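Local coordinates for D-isomer specific 2-hydroxyacid dehydrogenase family protein (Desulfovibrio vulgaris, PDB 5TX7), which catalyses the NAD-linked, D-isomer-specific interconversion of 2-hydroxyacids and 2-oxoacids, at the interface of chains A and B. Coordinates in Å, arbitrary orientation; residue numbers count along the deposited sequence, not the author numbering. Chains: chain A/B, D-isomer specific 2-hydroxyacid dehydrogenase family protein.

The interface of chains A and B. Residues chain A 101-102, 105, 291-294; chain B 116, 143-145, 147.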
# COMPACT_ATOMS: atom_id res chain seq x y z
N ASP A 101 0.59 -14.15 -2.67
CA ASP A 101 0.51 -12.76 -3.08
C ASP A 101 -0.41 -11.94 -2.19
O ASP A 101 -0.14 -10.77 -1.92
CB ASP A 101 0.05 -12.68 -4.52
CG ASP A 101 1.10 -13.22 -5.49
OD1 ASP A 101 2.21 -12.63 -5.53
OD2 ASP A 101 0.82 -14.21 -6.21
N SER A 102 -1.51 -12.55 -1.74
CA SER A 102 -2.44 -11.89 -0.82
C SER A 102 -1.70 -11.45 0.43
O SER A 102 -1.79 -10.28 0.83
CB SER A 102 -3.59 -12.83 -0.46
OG SER A 102 -4.65 -12.12 0.16
N GLN A 105 1.32 -8.78 -0.20
CA GLN A 105 0.71 -7.47 -0.38
C GLN A 105 0.09 -6.88 0.88
O GLN A 105 0.07 -5.65 1.03
CB GLN A 105 -0.33 -7.52 -1.51
CG GLN A 105 0.37 -7.74 -2.84
CD GLN A 105 -0.57 -7.85 -4.01
OE1 GLN A 105 -1.68 -7.30 -4.01
NE2 GLN A 105 -0.12 -8.56 -5.04
N SER A 291 -7.75 -12.25 -0.04
CA SER A 291 -8.10 -11.52 -1.25
C SER A 291 -9.05 -12.38 -2.11
O SER A 291 -9.00 -13.61 -2.05
CB SER A 291 -6.88 -11.15 -2.08
OG SER A 291 -6.36 -12.31 -2.73
N ARG A 292 -9.89 -11.73 -2.91
CA ARG A 292 -10.80 -12.46 -3.77
C ARG A 292 -10.05 -13.41 -4.72
O ARG A 292 -10.53 -14.50 -4.98
CB ARG A 292 -11.72 -11.52 -4.55
CG ARG A 292 -12.78 -12.27 -5.35
CD ARG A 292 -14.04 -11.49 -5.59
NE ARG A 292 -13.71 -10.19 -6.11
CZ ARG A 292 -13.29 -9.98 -7.36
NH1 ARG A 292 -13.17 -10.99 -8.24
NH2 ARG A 292 -12.97 -8.74 -7.72
N THR A 293 -8.89 -12.99 -5.22
CA THR A 293 -8.03 -13.85 -6.03
C THR A 293 -7.55 -15.12 -5.31
O THR A 293 -7.55 -16.21 -5.89
CB THR A 293 -6.81 -13.07 -6.53
OG1 THR A 293 -7.28 -11.98 -7.34
CG2 THR A 293 -5.86 -13.94 -7.34
N ALA A 294 -7.12 -14.96 -4.06
CA ALA A 294 -6.60 -16.09 -3.29
C ALA A 294 -7.70 -17.10 -2.96
O ALA A 294 -7.49 -18.30 -3.04
CB ALA A 294 -5.93 -15.59 -2.01
N ARG B 116 -7.25 -3.12 0.62
CA ARG B 116 -7.30 -3.78 1.91
C ARG B 116 -8.05 -3.00 3.03
O ARG B 116 -8.63 -3.62 3.90
CB ARG B 116 -5.90 -4.14 2.40
CG ARG B 116 -4.96 -4.70 1.34
CD ARG B 116 -5.46 -5.94 0.64
NE ARG B 116 -5.60 -7.12 1.50
CZ ARG B 116 -4.84 -8.22 1.48
NH1 ARG B 116 -3.79 -8.35 0.67
NH2 ARG B 116 -5.13 -9.23 2.30
N GLN B 143 -11.27 -7.77 0.24
CA GLN B 143 -9.82 -7.72 0.13
C GLN B 143 -9.45 -8.03 -1.33
O GLN B 143 -9.86 -9.03 -1.91
CB GLN B 143 -9.15 -8.70 1.08
CG GLN B 143 -9.46 -8.46 2.55
CD GLN B 143 -8.96 -7.10 3.02
OE1 GLN B 143 -7.78 -6.91 3.31
NE2 GLN B 143 -9.85 -6.13 3.07
N GLU B 144 -8.69 -7.13 -1.93
CA GLU B 144 -8.36 -7.18 -3.32
C GLU B 144 -6.83 -7.27 -3.49
O GLU B 144 -6.06 -6.60 -2.80
CB GLU B 144 -8.95 -5.96 -4.04
CG GLU B 144 -9.43 -6.20 -5.47
CD GLU B 144 -10.61 -7.17 -5.61
OE1 GLU B 144 -10.63 -7.91 -6.63
OE2 GLU B 144 -11.52 -7.21 -4.74
N GLU B 145 -6.43 -8.16 -4.37
CA GLU B 145 -5.04 -8.45 -4.68
C GLU B 145 -4.76 -7.74 -6.00
O GLU B 145 -5.62 -7.70 -6.89
CB GLU B 145 -4.92 -9.96 -4.91
CG GLU B 145 -3.65 -10.59 -4.46
CD GLU B 145 -3.61 -12.06 -4.81
OE1 GLU B 145 -4.13 -12.89 -4.02
OE2 GLU B 145 -3.02 -12.35 -5.87
N THR B 147 -2.35 -8.83 -8.05
CA THR B 147 -1.62 -9.79 -8.92
C THR B 147 -2.43 -10.11 -10.14
O THR B 147 -3.62 -10.39 -10.02
CB THR B 147 -1.36 -11.11 -8.19
OG1 THR B 147 -0.93 -10.83 -6.86
CG2 THR B 147 -0.30 -11.91 -8.89
O HOH W 1 -8.30 -10.21 -5.56
O HOH W 2 -3.46 -6.58 -1.81
O HOH W 3 -2.54 -14.85 -3.10
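The backbone of B:Gln143 to B:Glu145 runs extended past the first turns of two chain A helices, 100-116 and 292-310, and the carbonyl O of B:Gln143 accepts the amide N of A:Arg292 at 2.9 Å. The contact is part of a two-fold symmetric interface between copies of a D-isomer specific 2-hydroxyacid dehydrogenase, a family that commonly dimerises.

B:Glu145 reaches in between the two helix starts, straight from CG to the carboxylate. Its carboxylate OE1 takes the hydroxyl OG of A:Ser291 at 2.6 Å, met on the anti side and 30° out of the carboxylate plane. The A:Ser291 hydroxyl is tucked between the amide nitrogen and the carbonyl carbon of its own residue (chi1 73°), where it also accepts the amide N of A:Ala294, the N-cap bond of helix 292-310. Water 3 joins OE1 to the amide N of A:Ser102, so both helix N-termini face this carboxylate and may stabilise its negative charge. The other oxygen, OE2, accepts OG1 of B:Thr147 at 2.8 Å, which helps fix the carboxylate's rotation from within chain B. Methyl CG2 of A:Thr293 packs against OE2 of B:Glu145 at 3.6 Å, and water 1 joins N and OG1 of A:Thr293 to the amide N of B:Glu145. CB and CG of A:Asp101 pack against B:Thr147, the two side chains meeting nearly perpendicular.

On the carbonyl side of A:Ser102, B:Arg116 gives NH1 to the carbonyl O of A:Ser102 at 2.8 Å, nearly in the guanidinium plane. Its NE is held by OE1 of B:Gln143, a second-shell bond lying above that amide's carbonyl plane, and this orients the guanidinium edge towards chain A. Water 2 links NH1 with OE1 of A:Gln105 and the carbonyl O of B:Glu144.

Next to the A:Arg292 amide bond, the side chains of A:Arg292 and B:Glu144 run parallel, tips in one direction. NH2 of A:Arg292 stands 2.7 Å from carboxylate OE1 of B:Glu144, a salt bridge whose N-H is misdirected for a hydrogen bond; the two planes are 43° apart.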